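PDB 3RMG: octaprenyl-diphosphate synthase from Bacteroides thetaiotaomicron, which probably transfers prenyl groups to build isoprenoid diphosphates, with magnesium as its likely cofactor. Local coordinates for residues T69-V74 with L123-Q128; A185-Q190 with E194-A199; T11-E16 with L54-A59. One frame throughout, in Å; residues are numbered along the deposited sequence.

Contact 1: T69-V74 with L123-Q128; sequences TLHAAV and LVHAEQ
H71 and H125 meet ring edge to ring edge, ND1 of H71 lying 2.8 Å from ND1 of H125. Each nitrogen sits at the edge of the other ring, in its plane, and either could be the donor in this hydrogen bond. The two planes are turned 33° apart, so the rings touch rim to rim rather than stack. Each imidazole also carries an aliphatic carbon over one face. CB of Q128 stands 3.7 Å from the H71 ring centroid, and CG1 of V74 comes to 3.3 Å from the H125 centroid; both are CH-pi contacts straight over the centre. What puts V74 CG1 there is its first torsion, 176°, anti to the backbone N. The amide of Q128 continues over the same face of H71, above the CE1 corner, its plane 42° from the ring and NE2 3.6 Å from CE1. Behind the rings, helices 67-90 and 102-128 run nearly antiparallel, their axes 7.8 Å apart at closest approach, which brings the two histidines level with each other. H71 is flanked by L23 of helix 14-23, and H125 packs on S75 and L78. Helix 102-128 also reaches the second subunit, E127 forming a salt bridge to R136 of that chain.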
ATOM      1  N   THR A  69       5.087  -8.220 -19.881  1.00 40.47           N
ATOM      2  CA  THR A  69       4.788  -6.854 -20.307  1.00 35.33           C
ATOM      3  C   THR A  69       3.414  -6.464 -19.817  1.00 36.69           C
ATOM      4  O   THR A  69       3.228  -5.392 -19.254  1.00 42.70           O
ATOM      5  CB  THR A  69       4.789  -6.727 -21.844  1.00 40.42           C
ATOM      6  OG1 THR A  69       6.025  -7.216 -22.368  1.00 41.74           O
ATOM      7  CG2 THR A  69       4.618  -5.288 -22.262  1.00 35.51           C
ATOM      8  N   LEU A  70       2.443  -7.346 -20.033  1.00 40.89           N
ATOM      9  CA  LEU A  70       1.089  -7.121 -19.537  1.00 38.41           C
ATOM     10  C   LEU A  70       1.023  -6.980 -18.019  1.00 40.44           C
ATOM     11  O   LEU A  70       0.331  -6.088 -17.525  1.00 42.66           O
ATOM     12  CB  LEU A  70       0.139  -8.226 -20.007  1.00 38.84           C
ATOM     13  CG  LEU A  70       0.210  -8.463 -21.517  1.00 44.03           C
ATOM     14  CD1 LEU A  70      -0.515  -9.753 -21.897  1.00 46.33           C
ATOM     15  CD2 LEU A  70      -0.350  -7.264 -22.256  1.00 39.86           C
ATOM     16  N   HIS A  71       1.722  -7.840 -17.270  1.00 40.59           N
ATOM     17  CA  HIS A  71       1.686  -7.714 -15.800  1.00 41.79           C
ATOM     18  C   HIS A  71       2.343  -6.406 -15.337  1.00 42.34           C
ATOM     19  O   HIS A  71       1.826  -5.714 -14.454  1.00 44.72           O
ATOM     20  CB  HIS A  71       2.296  -8.930 -15.094  1.00 43.52           C
ATOM     21  CG  HIS A  71       1.380 -10.114 -15.052  1.00 51.85           C
ATOM     22  ND1 HIS A  71       0.177 -10.096 -14.377  1.00 51.95           N
ATOM     23  CD2 HIS A  71       1.478 -11.344 -15.618  1.00 42.47           C
ATOM     24  CE1 HIS A  71      -0.424 -11.265 -14.527  1.00 52.19           C
ATOM     25  NE2 HIS A  71       0.347 -12.041 -15.270  1.00 40.04           N
ATOM     26  N   ALA A  72       3.465  -6.050 -15.954  1.00 42.22           N
ATOM     27  CA  ALA A  72       4.078  -4.750 -15.691  1.00 41.22           C
ATOM     28  C   ALA A  72       3.060  -3.624 -15.855  1.00 40.22           C
ATOM     29  O   ALA A  72       2.873  -2.803 -14.961  1.00 45.46           O
ATOM     30  CB  ALA A  72       5.254  -4.524 -16.598  1.00 39.21           C
ATOM     31  N   ALA A  73       2.390  -3.604 -16.997  1.00 40.50           N
ATOM     32  CA  ALA A  73       1.449  -2.539 -17.300  1.00 43.08           C
ATOM     33  C   ALA A  73       0.310  -2.494 -16.285  1.00 43.69           C
ATOM     34  O   ALA A  73      -0.057  -1.429 -15.794  1.00 47.90           O
ATOM     35  CB  ALA A  73       0.914  -2.691 -18.723  1.00 39.68           C
ATOM     36  N   VAL A  74      -0.254  -3.656 -15.977  1.00 42.44           N
ATOM     37  CA  VAL A  74      -1.253  -3.752 -14.923  1.00 41.33           C
ATOM     38  C   VAL A  74      -0.685  -3.259 -13.583  1.00 40.85           C
ATOM     39  O   VAL A  74      -1.280  -2.415 -12.895  1.00 36.16           O
ATOM     40  CB  VAL A  74      -1.751  -5.193 -14.786  1.00 44.55           C
ATOM     41  CG1 VAL A  74      -2.745  -5.335 -13.614  1.00 43.73           C
ATOM     42  CG2 VAL A  74      -2.393  -5.626 -16.098  1.00 38.82           C
ATOM     43  N   LEU A 123       1.318  -5.013  -6.479  1.00 43.98           N
ATOM     44  CA  LEU A 123       2.544  -5.776  -6.172  1.00 37.23           C
ATOM     45  C   LEU A 123       2.538  -7.232  -6.655  1.00 39.05           C
ATOM     46  O   LEU A 123       3.572  -7.770  -7.095  1.00 36.12           O
ATOM     47  CB  LEU A 123       2.833  -5.719  -4.668  1.00 43.53           C
ATOM     48  N   VAL A 124       1.375  -7.876  -6.545  1.00 39.69           N
ATOM     49  CA  VAL A 124       1.180  -9.228  -7.059  1.00 42.36           C
ATOM     50  C   VAL A 124       1.508  -9.263  -8.546  1.00 44.80           C
ATOM     51  O   VAL A 124       2.289 -10.107  -9.013  1.00 46.02           O
ATOM     52  CB  VAL A 124      -0.280  -9.701  -6.872  1.00 49.60           C
ATOM     53  CG1 VAL A 124      -0.472 -11.116  -7.452  1.00 41.99           C
ATOM     54  CG2 VAL A 124      -0.671  -9.644  -5.407  1.00 46.67           C
ATOM     55  N   HIS A 125       0.928  -8.332  -9.300  1.00 43.80           N
ATOM     56  CA  HIS A 125       1.200  -8.306 -10.736  1.00 43.27           C
ATOM     57  C   HIS A 125       2.693  -8.128 -11.009  1.00 45.40           C
ATOM     58  O   HIS A 125       3.267  -8.808 -11.857  1.00 46.06           O
ATOM     59  CB  HIS A 125       0.342  -7.264 -11.434  1.00 40.36           C
ATOM     60  CG  HIS A 125      -1.076  -7.707 -11.645  1.00 44.92           C
ATOM     61  ND1 HIS A 125      -1.439  -8.603 -12.631  1.00 38.61           N
ATOM     62  CD2 HIS A 125      -2.218  -7.384 -10.992  1.00 38.74           C
ATOM     63  CE1 HIS A 125      -2.745  -8.799 -12.584  1.00 40.05           C
ATOM     64  NE2 HIS A 125      -3.241  -8.072 -11.597  1.00 44.28           N
ATOM     65  N   ALA A 126       3.350  -7.249 -10.265  1.00 44.72           N
ATOM     66  CA  ALA A 126       4.781  -7.089 -10.478  1.00 41.25           C
ATOM     67  C   ALA A 126       5.504  -8.428 -10.305  1.00 44.62           C
ATOM     68  O   ALA A 126       6.409  -8.765 -11.064  1.00 46.35           O
ATOM     69  CB  ALA A 126       5.343  -6.033  -9.540  1.00 43.66           C
ATOM     70  N   GLU A 127       5.098  -9.199  -9.304  1.00 52.14           N
ATOM     71  CA  GLU A 127       5.749 -10.477  -9.036  1.00 48.96           C
ATOM     72  C   GLU A 127       5.424 -11.479 -10.148  1.00 45.56           C
ATOM     73  O   GLU A 127       6.307 -12.174 -10.675  1.00 37.48           O
ATOM     74  CB  GLU A 127       5.336 -10.987  -7.654  1.00 54.43           C
ATOM     75  CG  GLU A 127       5.991 -12.290  -7.252  1.00 60.73           C
ATOM     76  CD  GLU A 127       5.304 -13.479  -7.895  1.00 68.77           C
ATOM     77  OE1 GLU A 127       4.041 -13.446  -8.005  1.00 55.91           O
ATOM     78  OE2 GLU A 127       6.032 -14.423  -8.282  1.00 53.83           O
ATOM     79  N   GLN A 128       4.162 -11.515 -10.552  1.00 47.38           N
ATOM     80  CA  GLN A 128       3.769 -12.320 -11.717  1.00 43.67           C
ATOM     81  C   GLN A 128       4.533 -12.029 -13.021  1.00 52.41           C
ATOM     82  O   GLN A 128       4.440 -12.829 -13.963  1.00 52.38           O
ATOM     83  CB  GLN A 128       2.272 -12.221 -11.968  1.00 47.88           C
ATOM     84  CG  GLN A 128       1.405 -12.835 -10.874  1.00 38.75           C
ATOM     85  CD  GLN A 128      -0.056 -12.800 -11.248  1.00 54.76           C
ATOM     86  OE1 GLN A 128      -0.771 -11.850 -10.917  1.00 56.34           O
ATOM     87  NE2 GLN A 128      -0.506 -13.821 -11.980  1.00 55.62           N
TER

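Contact 2: A185-Q190 with E194-A199; sequences AALSVQ and EEVAFA
V196 packs against A186 and L187 where helix 174-188 turns through a short loop into helix 193-217, a helix-loop-helix connection between successive helices of the all-alpha isoprenoid synthase fold. Taking V196 outward from its backbone, CA already meets A186, 3.8 Å from that residue's CB. CB then splits into two methyls. CG2 is the busier one: it lies 3.8 Å from CB of A186 and turns its other side to L187, whose CD2 is 3.7 Å away. CG1, anti to the backbone N at 168°, stays on the L187 side and brushes CG and CD2 of that leucine. The two side chains cross at about a right angle. One turn on, CB of A199 closes on CB of A186 at 4.0 Å, and these small residues are consistent with the close approach of the backbones, where the CA atoms of A186 and V196 are 5.2 Å apart. Outside the segments, L187 also packs on E133 and I134 of helix 132-154, while E195 turns OE1 to the backbone N of G192, just before its own helix. Near the loop, OG of S188 donates to O of A185 at 2.6 Å, tilted 30° from the carbonyl plane.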
ATOM      1  N   ALA A 185       8.564  -1.611 -19.661  1.00 36.11           N
ATOM      2  CA  ALA A 185       8.282  -2.196 -20.975  1.00 38.80           C
ATOM      3  C   ALA A 185       9.535  -2.863 -21.545  1.00 35.22           C
ATOM      4  O   ALA A 185       9.458  -3.983 -22.024  1.00 42.01           O
ATOM      5  CB  ALA A 185       7.715  -1.151 -21.959  1.00 30.92           C
ATOM      6  N   ALA A 186      10.678  -2.176 -21.475  1.00 33.19           N
ATOM      7  CA  ALA A 186      11.964  -2.713 -21.978  1.00 38.48           C
ATOM      8  C   ALA A 186      12.504  -3.906 -21.170  1.00 36.61           C
ATOM      9  O   ALA A 186      12.882  -4.917 -21.732  1.00 43.94           O
ATOM     10  CB  ALA A 186      13.043  -1.593 -22.059  1.00 31.31           C
ATOM     11  N   LEU A 187      12.564  -3.780 -19.853  1.00 36.82           N
ATOM     12  CA  LEU A 187      12.927  -4.920 -19.025  1.00 37.92           C
ATOM     13  C   LEU A 187      12.081  -6.164 -19.348  1.00 40.29           C
ATOM     14  O   LEU A 187      12.593  -7.289 -19.348  1.00 39.51           O
ATOM     15  CB  LEU A 187      12.790  -4.576 -17.545  1.00 36.82           C
ATOM     16  CG  LEU A 187      13.759  -3.520 -17.011  1.00 36.57           C
ATOM     17  CD1 LEU A 187      13.230  -2.942 -15.691  1.00 28.92           C
ATOM     18  CD2 LEU A 187      15.166  -4.070 -16.874  1.00 32.76           C
ATOM     19  N   SER A 188      10.799  -5.962 -19.641  1.00 38.71           N
ATOM     20  CA  SER A 188       9.872  -7.084 -19.842  1.00 38.70           C
ATOM     21  C   SER A 188      10.188  -7.918 -21.075  1.00 45.15           C
ATOM     22  O   SER A 188       9.769  -9.066 -21.158  1.00 49.08           O
ATOM     23  CB  SER A 188       8.423  -6.593 -19.918  1.00 38.17           C
ATOM     24  OG  SER A 188       8.130  -6.036 -21.191  1.00 39.61           O
ATOM     25  N   VAL A 189      10.911  -7.335 -22.029  1.00 48.25           N
ATOM     26  CA  VAL A 189      11.327  -8.046 -23.238  1.00 46.43           C
ATOM     27  C   VAL A 189      12.828  -8.292 -23.183  1.00 48.79           C
ATOM     28  O   VAL A 189      13.442  -8.728 -24.146  1.00 48.88           O
ATOM     29  CB  VAL A 189      10.935  -7.286 -24.547  1.00 48.93           C
ATOM     30  CG1 VAL A 189       9.415  -7.164 -24.664  1.00 49.67           C
ATOM     31  CG2 VAL A 189      11.553  -5.898 -24.586  1.00 45.97           C
ATOM     32  N   GLN A 190      13.416  -7.998 -22.035  1.00 53.39           N
ATOM     33  CA  GLN A 190      14.774  -8.442 -21.737  1.00 58.62           C
ATOM     34  C   GLN A 190      15.849  -7.899 -22.666  1.00 58.58           C
ATOM     35  O   GLN A 190      16.718  -8.650 -23.102  1.00 65.03           O
ATOM     36  CB  GLN A 190      14.831  -9.969 -21.751  1.00 56.60           C
ATOM     37  CG  GLN A 190      13.835 -10.611 -20.814  1.00 65.13           C
ATOM     38  CD  GLN A 190      14.031 -12.099 -20.706  1.00 77.06           C
ATOM     39  OE1 GLN A 190      14.324 -12.771 -21.695  1.00 85.85           O
ATOM     40  NE2 GLN A 190      13.873 -12.629 -19.501  1.00 77.68           N
ATOM     41  N   GLU A 194      21.271  -0.245 -21.915  1.00 47.43           N
ATOM     42  CA  GLU A 194      21.172   1.010 -22.644  1.00 53.63           C
ATOM     43  C   GLU A 194      19.777   1.214 -23.239  1.00 52.78           C
ATOM     44  O   GLU A 194      19.252   2.329 -23.254  1.00 47.02           O
ATOM     45  CB  GLU A 194      22.245   1.113 -23.730  1.00 59.28           C
ATOM     46  CG  GLU A 194      21.896   0.426 -25.040  1.00 74.69           C
ATOM     47  CD  GLU A 194      22.579  -0.918 -25.206  1.00 87.41           C
ATOM     48  OE1 GLU A 194      22.413  -1.796 -24.330  1.00 88.60           O
ATOM     49  OE2 GLU A 194      23.277  -1.092 -26.229  1.00 97.12           O
ATOM     50  N   GLU A 195      19.171   0.132 -23.710  1.00 47.58           N
ATOM     51  CA  GLU A 195      17.832   0.220 -24.265  1.00 43.73           C
ATOM     52  C   GLU A 195      16.829   0.530 -23.164  1.00 39.81           C
ATOM     53  O   GLU A 195      15.936   1.376 -23.336  1.00 44.39           O
ATOM     54  CB  GLU A 195      17.486  -1.065 -25.019  1.00 52.35           C
ATOM     55  CG  GLU A 195      18.401  -1.312 -26.223  1.00 62.07           C
ATOM     56  CD  GLU A 195      18.677  -2.787 -26.478  1.00 84.00           C
ATOM     57  OE1 GLU A 195      19.036  -3.510 -25.519  1.00 89.82           O
ATOM     58  OE2 GLU A 195      18.552  -3.217 -27.646  1.00 89.01           O
ATOM     59  N   VAL A 196      16.995  -0.128 -22.020  1.00 36.48           N
ATOM     60  CA  VAL A 196      16.200   0.163 -20.825  1.00 32.67           C
ATOM     61  C   VAL A 196      16.391   1.625 -20.413  1.00 36.42           C
ATOM     62  O   VAL A 196      15.425   2.320 -20.123  1.00 43.41           O
ATOM     63  CB  VAL A 196      16.590  -0.782 -19.663  1.00 38.07           C
ATOM     64  CG1 VAL A 196      16.010  -0.311 -18.374  1.00 31.18           C
ATOM     65  CG2 VAL A 196      16.122  -2.208 -19.961  1.00 39.75           C
ATOM     66  N   ALA A 197      17.637   2.098 -20.420  1.00 36.03           N
ATOM     67  CA  ALA A 197      17.921   3.497 -20.098  1.00 36.21           C
ATOM     68  C   ALA A 197      17.328   4.426 -21.155  1.00 37.82           C
ATOM     69  O   ALA A 197      16.802   5.513 -20.846  1.00 35.33           O
ATOM     70  CB  ALA A 197      19.443   3.737 -19.967  1.00 35.64           C
ATOM     71  N   PHE A 198      17.416   4.003 -22.407  1.00 30.29           N
ATOM     72  CA  PHE A 198      16.822   4.773 -23.491  1.00 31.70           C
ATOM     73  C   PHE A 198      15.299   4.891 -23.321  1.00 33.17           C
ATOM     74  O   PHE A 198      14.721   5.960 -23.530  1.00 34.35           O
ATOM     75  CB  PHE A 198      17.193   4.137 -24.824  1.00 26.93           C
ATOM     76  CG  PHE A 198      16.317   4.543 -25.974  1.00 31.89           C
ATOM     77  CD1 PHE A 198      15.008   4.076 -26.067  1.00 41.33           C
ATOM     78  CD2 PHE A 198      16.827   5.320 -27.013  1.00 31.99           C
ATOM     79  CE1 PHE A 198      14.198   4.417 -27.158  1.00 42.54           C
ATOM     80  CE2 PHE A 198      16.028   5.661 -28.098  1.00 39.99           C
ATOM     81  CZ  PHE A 198      14.705   5.205 -28.168  1.00 33.08           C
ATOM     82  N   ALA A 199      14.658   3.797 -22.919  1.00 31.73           N
ATOM     83  CA  ALA A 199      13.199   3.769 -22.780  1.00 27.63           C
ATOM     84  C   ALA A 199      12.771   4.649 -21.613  1.00 33.74           C
ATOM     85  O   ALA A 199      11.781   5.397 -21.718  1.00 35.49           O
ATOM     86  CB  ALA A 199      12.711   2.329 -22.564  1.00 27.64           C
TER

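Contact 3: T11-E16 with L54-A59; sequences TPIEAE and LVLLVA
NH1 of R60, the residue following 54-59, is held by both P12 and E16 of the opposing segment: the backbone O of P12 accepts a hydrogen bond from it, and OE1 of E16 adds a long, weak ion pair. Below this polar edge the contact is greasy; I13 carries most of the share of 11-16, and L56 and L57 receive it. CD1 of I13 comes to 4.0 Å from CB of L56, and its CG2 lies 4.0 Å from CD2 of L57, so two branches of one isoleucine press on neighbouring leucines of the helix. The first torsion of I13 is 48°, which places CG1 between the backbone N and the carbonyl carbon and points CG2 and CD1 together at the helix. An alanine here would strip away both of these branches and is likely to open a gap over L56 and L57. The next turn is filled differently: CD1 of L56 meets backbone rather than side chain, 3.9 Å from C of E16, while the carboxylate of E16 bends away toward the arginine. I13 is the N-cap residue of helix 14-23 and lies within the turn that E14 N closes on O of T11 at 3.1 Å. L56 also packs on L70 of helix 67-90, and L57 on A313 of helix 309-323. Although 54-59 belongs to a span predicted to cross a membrane, its side chains are buried among helices. The start of helix 14-23 crosses over helix 50-62, I13 facing it and E14 and A15 at the surface, consistent with the all-alpha bundle of polyprenyl synthases.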
ATOM      1  N   THR A  11      -3.798   0.313 -33.616  1.00 44.38           N
ATOM      2  CA  THR A  11      -3.937  -0.847 -34.491  1.00 46.45           C
ATOM      3  C   THR A  11      -2.804  -1.862 -34.306  1.00 44.10           C
ATOM      4  O   THR A  11      -3.061  -3.048 -34.137  1.00 39.35           O
ATOM      5  CB  THR A  11      -4.048  -0.450 -35.983  1.00 51.48           C
ATOM      6  OG1 THR A  11      -5.158   0.447 -36.172  1.00 48.37           O
ATOM      7  CG2 THR A  11      -4.262  -1.701 -36.823  1.00 45.22           C
ATOM      8  N   PRO A  12      -1.542  -1.387 -34.307  1.00 44.13           N
ATOM      9  CA  PRO A  12      -0.383  -2.284 -34.242  1.00 39.98           C
ATOM     10  C   PRO A  12      -0.309  -3.040 -32.927  1.00 41.83           C
ATOM     11  O   PRO A  12       0.429  -4.028 -32.822  1.00 39.59           O
ATOM     12  CB  PRO A  12       0.819  -1.340 -34.385  1.00 35.20           C
ATOM     13  CG  PRO A  12       0.250  -0.037 -34.899  1.00 41.02           C
ATOM     14  CD  PRO A  12      -1.144   0.029 -34.332  1.00 37.60           C
ATOM     15  N   ILE A  13      -1.082  -2.595 -31.939  1.00 44.68           N
ATOM     16  CA  ILE A  13      -1.060  -3.224 -30.614  1.00 49.90           C
ATOM     17  C   ILE A  13      -2.460  -3.641 -30.173  1.00 49.94           C
ATOM     18  O   ILE A  13      -2.705  -3.945 -29.000  1.00 46.33           O
ATOM     19  CB  ILE A  13      -0.416  -2.305 -29.553  1.00 43.07           C
ATOM     20  CG1 ILE A  13      -1.005  -0.901 -29.638  1.00 43.63           C
ATOM     21  CG2 ILE A  13       1.056  -2.216 -29.786  1.00 46.43           C
ATOM     22  CD1 ILE A  13      -0.808  -0.087 -28.375  1.00 48.23           C
ATOM     23  N   GLU A  14      -3.361  -3.671 -31.144  1.00 51.45           N
ATOM     24  CA  GLU A  14      -4.762  -3.993 -30.935  1.00 50.86           C
ATOM     25  C   GLU A  14      -4.996  -5.243 -30.068  1.00 46.78           C
ATOM     26  O   GLU A  14      -5.812  -5.220 -29.141  1.00 46.30           O
ATOM     27  CB  GLU A  14      -5.415  -4.182 -32.306  1.00 57.75           C
ATOM     28  CG  GLU A  14      -6.914  -3.878 -32.390  1.00 68.48           C
ATOM     29  CD  GLU A  14      -7.504  -4.263 -33.755  1.00 81.09           C
ATOM     30  OE1 GLU A  14      -6.856  -3.994 -34.794  1.00 74.28           O
ATOM     31  OE2 GLU A  14      -8.609  -4.849 -33.789  1.00 84.86           O
ATOM     32  N   ALA A  15      -4.306  -6.332 -30.387  1.00 39.74           N
ATOM     33  CA  ALA A  15      -4.535  -7.616 -29.723  1.00 45.13           C
ATOM     34  C   ALA A  15      -4.002  -7.602 -28.302  1.00 49.33           C
ATOM     35  O   ALA A  15      -4.650  -8.106 -27.377  1.00 52.96           O
ATOM     36  CB  ALA A  15      -3.906  -8.794 -30.531  1.00 33.87           C
ATOM     37  N   GLU A  16      -2.816  -7.022 -28.127  1.00 53.66           N
ATOM     38  CA  GLU A  16      -2.202  -6.950 -26.803  1.00 50.70           C
ATOM     39  C   GLU A  16      -2.910  -5.922 -25.920  1.00 46.45           C
ATOM     40  O   GLU A  16      -2.955  -6.070 -24.701  1.00 45.79           O
ATOM     41  CB  GLU A  16      -0.689  -6.719 -26.884  1.00 49.61           C
ATOM     42  CG  GLU A  16      -0.249  -5.839 -28.014  1.00 56.58           C
ATOM     43  CD  GLU A  16      -0.076  -6.590 -29.329  1.00 56.89           C
ATOM     44  OE1 GLU A  16       0.945  -7.311 -29.505  1.00 41.88           O
ATOM     45  OE2 GLU A  16      -0.955  -6.423 -30.200  1.00 54.34           O
ATOM     46  N   LEU A  54       1.600   3.197 -23.926  1.00 38.03           N
ATOM     47  CA  LEU A  54       3.038   3.425 -23.914  1.00 37.90           C
ATOM     48  C   LEU A  54       3.820   2.127 -23.623  1.00 41.12           C
ATOM     49  O   LEU A  54       4.816   1.833 -24.280  1.00 33.73           O
ATOM     50  CB  LEU A  54       3.406   4.494 -22.886  1.00 35.95           C
ATOM     51  CG  LEU A  54       4.852   4.968 -22.910  1.00 37.40           C
ATOM     52  CD1 LEU A  54       5.190   5.443 -24.316  1.00 39.84           C
ATOM     53  CD2 LEU A  54       5.097   6.073 -21.887  1.00 36.76           C
ATOM     54  N   VAL A  55       3.387   1.368 -22.622  1.00 37.61           N
ATOM     55  CA  VAL A  55       4.094   0.149 -22.261  1.00 38.41           C
ATOM     56  C   VAL A  55       4.154  -0.794 -23.461  1.00 40.08           C
ATOM     57  O   VAL A  55       5.206  -1.349 -23.771  1.00 38.57           O
ATOM     58  CB  VAL A  55       3.403  -0.588 -21.089  1.00 39.91           C
ATOM     59  CG1 VAL A  55       4.093  -1.941 -20.841  1.00 33.86           C
ATOM     60  CG2 VAL A  55       3.395   0.284 -19.818  1.00 36.82           C
ATOM     61  N   LEU A  56       3.017  -0.960 -24.136  1.00 36.18           N
ATOM     62  CA  LEU A  56       2.927  -1.861 -25.273  1.00 38.27           C
ATOM     63  C   LEU A  56       3.779  -1.374 -26.434  1.00 41.98           C
ATOM     64  O   LEU A  56       4.560  -2.156 -26.996  1.00 42.67           O
ATOM     65  CB  LEU A  56       1.466  -2.075 -25.700  1.00 36.68           C
ATOM     66  CG  LEU A  56       0.579  -2.573 -24.550  1.00 41.75           C
ATOM     67  CD1 LEU A  56      -0.857  -2.710 -24.964  1.00 33.51           C
ATOM     68  CD2 LEU A  56       1.101  -3.891 -24.002  1.00 35.26           C
ATOM     69  N   LEU A  57       3.652  -0.097 -26.799  1.00 33.87           N
ATOM     70  CA  LEU A  57       4.452   0.404 -27.925  1.00 34.47           C
ATOM     71  C   LEU A  57       5.954   0.255 -27.672  1.00 35.22           C
ATOM     72  O   LEU A  57       6.684  -0.218 -28.549  1.00 33.83           O
ATOM     73  CB  LEU A  57       4.093   1.843 -28.309  1.00 30.03           C
ATOM     74  CG  LEU A  57       2.698   2.119 -28.888  1.00 31.78           C
ATOM     75  CD1 LEU A  57       2.450   3.579 -28.991  1.00 31.61           C
ATOM     76  CD2 LEU A  57       2.493   1.463 -30.245  1.00 38.19           C
ATOM     77  N   VAL A  58       6.427   0.644 -26.485  1.00 38.82           N
ATOM     78  CA  VAL A  58       7.877   0.562 -26.184  1.00 31.89           C
ATOM     79  C   VAL A  58       8.389  -0.871 -26.285  1.00 31.91           C
ATOM     80  O   VAL A  58       9.467  -1.114 -26.811  1.00 40.09           O
ATOM     81  CB  VAL A  58       8.224   1.140 -24.771  1.00 34.64           C
ATOM     82  CG1 VAL A  58       9.642   0.711 -24.314  1.00 31.80           C
ATOM     83  CG2 VAL A  58       8.123   2.618 -24.790  1.00 30.58           C
ATOM     84  N   ALA A  59       7.623  -1.823 -25.769  1.00 30.93           N
ATOM     85  CA  ALA A  59       8.044  -3.224 -25.828  1.00 41.01           C
ATOM     86  C   ALA A  59       8.153  -3.675 -27.278  1.00 39.65           C
ATOM     87  O   ALA A  59       9.099  -4.383 -27.662  1.00 32.15           O
ATOM     88  CB  ALA A  59       7.083  -4.128 -25.042  1.00 36.26           C
TER

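How the contacts relate
Contact 3 is the buried one, leucines and an isoleucine with its polar grip at one edge. Contacts 1 and 2 are only partly buried, and they differ in chemistry: paired imidazoles, each with an aliphatic carbon over one face, in the first; alanine, valine and leucine side chains in the second. No helix is shared, yet all three touch around T69 and V55. OG1 of T69 probably hydrogen-bonds OG of S188 at 2.7 Å, tying contact 1 to contact 2, while CG2 of T69 packs on V55 and A59. A185 lies against V55 and V58, joining contact 2 to contact 3. Helix 50-62 packs against helix 67-90 and helix 174-188, and contact 1 lies toward the second subunit.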